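Enolase from the environmental genome shotgun sequencing of the Sargasso Sea (PDB 2QGY) is of unknown function but belongs to the enolase superfamily, binds magnesium and probably abstracts a proton next to a carboxylate group of its substrate. Local coordinates at residues 136-141 and 313-318; 205-210 and 234-239. One frame throughout, in Å; residues are numbered along the deposited sequence. Where two conformers were deposited one is given.

Contact 1. Residues 136-141 and 313-318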
loop_
_atom_site.group_PDB
_atom_site.type_symbol
_atom_site.label_atom_id
_atom_site.label_comp_id
_atom_site.label_asym_id
_atom_site.label_seq_id
_atom_site.Cartn_x
_atom_site.Cartn_y
_atom_site.Cartn_z
ATOM N N VAL A 136 -25.441 -18.177 2.786
ATOM C CA VAL A 136 -24.030 -18.031 3.132
ATOM C C VAL A 136 -23.861 -17.993 4.633
ATOM O O VAL A 136 -24.381 -17.090 5.267
ATOM C CB VAL A 136 -23.453 -16.729 2.507
ATOM C CG1 VAL A 136 -22.020 -16.417 3.079
ATOM C CG2 VAL A 136 -23.468 -16.842 0.996
ATOM N N PRO A 137 -23.154 -18.979 5.222
ATOM C CA PRO A 137 -22.982 -18.881 6.668
ATOM C C PRO A 137 -22.264 -17.586 7.068
ATOM O O PRO A 137 -21.319 -17.162 6.376
ATOM C CB PRO A 137 -22.095 -20.093 6.998
ATOM C CG PRO A 137 -22.435 -21.104 5.862
ATOM C CD PRO A 137 -22.525 -20.195 4.661
ATOM N N ILE A 138 -22.703 -16.980 8.160
ATOM C CA ILE A 138 -22.093 -15.740 8.655
ATOM C C ILE A 138 -21.695 -15.826 10.119
ATOM O O ILE A 138 -22.159 -16.695 10.846
ATOM C CB ILE A 138 -23.047 -14.511 8.447
ATOM C CG1 ILE A 138 -24.471 -14.808 8.948
ATOM C CG2 ILE A 138 -23.114 -14.123 6.977
ATOM C CD1 ILE A 138 -24.726 -14.546 10.398
ATOM N N TYR A 139 -20.840 -14.907 10.564
ATOM C CA TYR A 139 -20.575 -14.740 11.972
ATOM C C TYR A 139 -20.590 -13.229 12.236
ATOM O O TYR A 139 -20.446 -12.427 11.305
ATOM C CB TYR A 139 -19.217 -15.364 12.365
ATOM C CG TYR A 139 -18.013 -14.555 11.897
ATOM C CD1 TYR A 139 -17.452 -13.569 12.714
ATOM C CD2 TYR A 139 -17.460 -14.756 10.624
ATOM C CE1 TYR A 139 -16.346 -12.777 12.268
ATOM C CE2 TYR A 139 -16.367 -14.002 10.174
ATOM C CZ TYR A 139 -15.827 -13.008 10.992
ATOM O OH TYR A 139 -14.742 -12.285 10.562
ATOM N N ALA A 140 -20.773 -12.863 13.495
ATOM C CA ALA A 140 -20.893 -11.476 13.896
ATOM C C ALA A 140 -19.692 -11.013 14.667
ATOM O O ALA A 140 -19.229 -11.682 15.619
ATOM C CB ALA A 140 -22.155 -11.273 14.727
ATOM N N THR A 141 -19.194 -9.840 14.287
ATOM C CA THR A 141 -18.066 -9.237 14.972
ATOM C C THR A 141 -18.552 -8.247 16.010
ATOM O O THR A 141 -19.397 -7.408 15.727
ATOM C CB THR A 141 -17.121 -8.543 13.973
ATOM O OG1 THR A 141 -16.522 -9.541 13.153
ATOM C CG2 THR A 141 -16.034 -7.763 14.674
ATOM N N ALA A 313 -21.371 -7.936 -2.318
ATOM C CA ALA A 313 -20.250 -8.523 -3.072
ATOM C C ALA A 313 -19.666 -9.714 -2.303
ATOM O O ALA A 313 -19.406 -10.790 -2.885
ATOM C CB ALA A 313 -19.175 -7.464 -3.300
ATOM N N MET A 314 -19.487 -9.539 -1.000
ATOM C CA MET A 314 -18.908 -10.597 -0.176
ATOM C C MET A 314 -19.787 -11.851 -0.253
ATOM O O MET A 314 -19.295 -12.963 -0.459
ATOM C CB MET A 314 -18.784 -10.124 1.288
ATOM C CG MET A 314 -18.248 -11.202 2.309
ATOM S SD MET A 314 -18.250 -10.716 4.020
ATOM C CE MET A 314 -19.995 -10.405 4.316
ATOM N N LEU A 315 -21.081 -11.678 -0.040
ATOM C CA LEU A 315 -21.997 -12.820 -0.053
ATOM C C LEU A 315 -21.996 -13.521 -1.400
ATOM O O LEU A 315 -21.945 -14.772 -1.472
ATOM C CB LEU A 315 -23.417 -12.399 0.368
ATOM C CG LEU A 315 -23.554 -11.793 1.763
ATOM C CD1 LEU A 315 -25.008 -11.436 2.024
ATOM C CD2 LEU A 315 -23.010 -12.765 2.850
ATOM N N HIS A 316 -22.024 -12.742 -2.481
ATOM C CA HIS A 316 -21.969 -13.353 -3.821
ATOM C C HIS A 316 -20.655 -14.142 -4.022
ATOM O O HIS A 316 -20.666 -15.272 -4.533
ATOM C CB HIS A 316 -22.146 -12.290 -4.908
ATOM C CG HIS A 316 -23.575 -11.879 -5.127
ATOM N ND1 HIS A 316 -24.463 -12.637 -5.868
ATOM C CD2 HIS A 316 -24.265 -10.791 -4.708
ATOM C CE1 HIS A 316 -25.634 -12.022 -5.900
ATOM N NE2 HIS A 316 -25.547 -10.914 -5.185
ATOM N N VAL A 317 -19.526 -13.585 -3.587
ATOM C CA VAL A 317 -18.262 -14.299 -3.719
ATOM C C VAL A 317 -18.293 -15.577 -2.886
ATOM O O VAL A 317 -17.975 -16.656 -3.400
ATOM C CB VAL A 317 -17.032 -13.437 -3.324
ATOM C CG1 VAL A 317 -15.731 -14.312 -3.171
ATOM C CG2 VAL A 317 -16.804 -12.429 -4.380
ATOM N N CYS A 318 -18.700 -15.456 -1.620
ATOM C CA CYS A 318 -18.711 -16.609 -0.707
ATOM C C CYS A 318 -19.597 -17.745 -1.202
ATOM O O CYS A 318 -19.261 -18.919 -1.017
ATOM C CB CYS A 318 -19.142 -16.220 0.707
ATOM S SG CYS A 318 -17.876 -15.262 1.566
#

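Contact 2. Residues 205-210 and 234-239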
loop_
_atom_site.group_PDB
_atom_site.type_symbol
_atom_site.label_atom_id
_atom_site.label_comp_id
_atom_site.label_asym_id
_atom_site.label_seq_id
_atom_site.Cartn_x
_atom_site.Cartn_y
_atom_site.Cartn_z
ATOM N N GLU A 205 1.398 -5.970 20.303
ATOM C CA GLU A 205 2.745 -5.434 20.183
ATOM C C GLU A 205 3.774 -6.410 20.769
ATOM O O GLU A 205 4.893 -6.559 20.245
ATOM C CB GLU A 205 2.808 -4.073 20.900
ATOM C CG GLU A 205 1.743 -3.008 20.444
ATOM C CD GLU A 205 0.249 -3.476 20.487
ATOM O OE1 GLU A 205 -0.194 -4.143 21.472
ATOM O OE2 GLU A 205 -0.495 -3.141 19.517
ATOM N N ASP A 206 3.374 -7.111 21.826
ATOM C CA ASP A 206 4.283 -7.989 22.572
ATOM C C ASP A 206 4.018 -9.473 22.342
ATOM O O ASP A 206 3.039 -10.033 22.874
ATOM C CB ASP A 206 4.210 -7.646 24.067
ATOM C CG ASP A 206 5.318 -8.307 24.889
ATOM O OD1 ASP A 206 5.778 -9.414 24.545
ATOM O OD2 ASP A 206 5.726 -7.704 25.903
ATOM N N LEU A 207 4.915 -10.096 21.578
ATOM C CA LEU A 207 4.830 -11.509 21.204
ATOM C C LEU A 207 4.737 -12.445 22.425
ATOM O O LEU A 207 4.039 -13.472 22.402
ATOM C CB LEU A 207 6.034 -11.890 20.333
ATOM C CG LEU A 207 6.109 -13.329 19.825
ATOM C CD1 LEU A 207 4.935 -13.646 18.873
ATOM C CD2 LEU A 207 7.450 -13.617 19.130
ATOM N N ASP A 208 5.450 -12.083 23.486
ATOM C CA ASP A 208 5.353 -12.833 24.740
ATOM C C ASP A 208 3.950 -12.834 25.356
ATOM O O ASP A 208 3.461 -13.903 25.719
ATOM C CB ASP A 208 6.450 -12.411 25.720
ATOM C CG ASP A 208 7.818 -13.003 25.346
ATOM O OD1 ASP A 208 7.874 -13.961 24.530
ATOM O OD2 ASP A 208 8.839 -12.506 25.872
ATOM N N GLN A 209 3.283 -11.680 25.415
ATOM C CA GLN A 209 1.860 -11.626 25.838
ATOM C C GLN A 209 0.993 -12.537 24.978
ATOM O O GLN A 209 0.190 -13.319 25.495
ATOM C CB GLN A 209 1.275 -10.210 25.792
ATOM C CG GLN A 209 2.155 -9.104 26.380
ATOM C CD GLN A 209 2.167 -9.074 27.891
ATOM O OE1 GLN A 209 1.275 -9.627 28.549
ATOM N NE2 GLN A 209 3.174 -8.413 28.458
ATOM N N THR A 210 1.191 -12.459 23.660
ATOM C CA THR A 210 0.451 -13.283 22.710
ATOM C C THR A 210 0.603 -14.764 22.975
ATOM O O THR A 210 -0.384 -15.488 23.048
ATOM C CB THR A 210 0.893 -12.962 21.271
ATOM O OG1 THR A 210 0.679 -11.568 21.051
ATOM C CG2 THR A 210 0.114 -13.761 20.256
ATOM N N ILE A 234 5.878 -13.037 8.054
ATOM C CA ILE A 234 5.485 -14.393 7.703
ATOM C C ILE A 234 6.236 -15.387 8.603
ATOM O O ILE A 234 5.668 -16.419 9.017
ATOM C CB ILE A 234 5.660 -14.680 6.175
ATOM C CG1 ILE A 234 4.887 -13.622 5.353
ATOM C CG2 ILE A 234 5.175 -16.084 5.818
ATOM C CD1 ILE A 234 4.955 -13.821 3.849
ATOM N N SER A 235 7.487 -15.060 8.912
ATOM C CA SER A 235 8.289 -15.898 9.812
ATOM C C SER A 235 7.554 -16.149 11.120
ATOM O O SER A 235 7.477 -17.301 11.581
ATOM C CB SER A 235 9.649 -15.243 10.071
ATOM O OG SER A 235 10.380 -15.219 8.860
ATOM N N LEU A 236 7.028 -15.086 11.726
ATOM C CA LEU A 236 6.301 -15.191 13.001
ATOM C C LEU A 236 4.969 -15.894 12.844
ATOM O O LEU A 236 4.550 -16.652 13.724
ATOM C CB LEU A 236 6.066 -13.819 13.627
ATOM C CG LEU A 236 7.004 -13.383 14.739
ATOM C CD1 LEU A 236 8.406 -13.135 14.191
ATOM C CD2 LEU A 236 6.446 -12.138 15.439
ATOM N N LEU A 237 4.294 -15.657 11.719
ATOM C CA LEU A 237 3.015 -16.348 11.486
ATOM C C LEU A 237 3.234 -17.855 11.479
ATOM O O LEU A 237 2.471 -18.632 12.092
ATOM C CB LEU A 237 2.383 -15.935 10.146
ATOM C CG LEU A 237 1.534 -14.678 10.028
ATOM C CD1 LEU A 237 1.322 -14.396 8.529
ATOM C CD2 LEU A 237 0.206 -14.867 10.737
ATOM N N THR A 238 4.256 -18.286 10.752
ATOM C CA THR A 238 4.546 -19.710 10.683
ATOM C C THR A 238 4.881 -20.221 12.084
ATOM O O THR A 238 4.396 -21.260 12.490
ATOM C CB THR A 238 5.645 -20.047 9.664
ATOM O OG1 THR A 238 6.911 -19.541 10.127
ATOM C CG2 THR A 238 5.295 -19.468 8.256
ATOM N N GLU A 239 5.678 -19.469 12.823
ATOM C CA GLU A 239 6.055 -19.875 14.178
ATOM C C GLU A 239 4.807 -20.087 15.075
ATOM O O GLU A 239 4.691 -21.103 15.770
ATOM C CB GLU A 239 7.002 -18.856 14.776
ATOM C CG GLU A 239 7.203 -19.021 16.267
ATOM C CD GLU A 239 8.286 -18.128 16.786
ATOM O OE1 GLU A 239 9.152 -17.730 15.966
ATOM O OE2 GLU A 239 8.281 -17.852 18.008
#

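Contact 1. Residues 136-141 and 313-318
Val136, on the first strand of an enolase-type β/α barrel, packs against Leu315 and Cys318 of helix 309-320, a worked example of packing beside a barrel seam: the helix before the last barrel strand, 327-329, also packs against the first, 135-141, next to the place where these two strands pair in parallel. Strand and helix axes stay 9.0 Å apart at their closest, and the gap is filled by a few apolar side chains. The tight part is at Val136. Its CG1, anti to the backbone N (chi1 170°), drops between two residues one helical turn apart and meets Leu315 CD2 at 3.8 Å and Cys318 CB at 3.7 Å. Ile138 marks the looser part: its CG2 merely grazes Leu315 CD2 at 4.3 Å; the side chain otherwise turns from the helix, and Ile138 also packs on Ile329 and Tyr165. The whole contact is buried, so the contrast is one of packing density rather than solvent. Leu315 also touches Ala352 and Ile354, so the same side chain packs on the strand that pairs antiparallel with 135-141. The second branch of Val136, CG2, is turned to the helix backbone, 3.6 Å from Leu315 O.

Contact 2. Residues 205-210 and 234-239
Leu207 and Leu236 join the first turns of two successive outer helices of the β/α barrel, 207-217 and 234-243; within these segments the apolar contact is a single leucine pair, near the surface. Strands 197-200 and 224-226, which lead toward these helices, end in the magnesium ligands Asp200 and Glu226. The two side chains meet end to end through their methyls. Leu207 extends its CG anti to the backbone N (chi1 -179°), which carries both methyls across the gap, and Leu236 CD2 lies against the fork between them, 4.0 Å from Leu207 CD1 and 4.1 Å from Leu207 CD2. Leu236 was modelled in two conformers, and the fit described, for one of them, is correspondingly uncertain. Glu239, a turn further along its helix, borders the pair: its OE2 lies 4.5 Å from Leu207 CD2, and its charge is met by a salt bridge to Lys211 on the facing helix. Asp206, the N-cap residue of helix 207-217, receives two weak capping bonds on OD1, from Asp208 N at 2.9 Å and from Gln209 N at 3.5 Å. At the start of helix 234-243 Leu236 N bonds to Asn233 OD1. Away from the leucines, Ser235 OG bonds to Glu262 OE1 of the second subunit, so the helix that carries Leu236 also contributes to the dimer. The carbonyl of Ser235 is gripped twice from one face of its plane, by Glu239 N at 3.1 Å and by Thr238 OG1 at 2.7 Å, the hydroxyl tilted 34° from that plane.

How the contacts relate
Followed from the N terminus, the chain first lays down three strands of an antiparallel sheet and several helices, then enters the barrel at residues 136-141, where the large loop of contact 1 begins. Contact 2 is nested wholly inside it: between 205-210 and 234-239 lie only 23 residues, including strand 224-226. The chain then runs on round the barrel, and 313-318 closes the outer loop after 171 intervening residues. The pair thus works at two scales, contact 2 tying adjacent helices near the surface and contact 1 joining the first strand to the last helix before strand 327-329, in the buried layer between strands and helices. Their nearest atoms are about 15 Å apart.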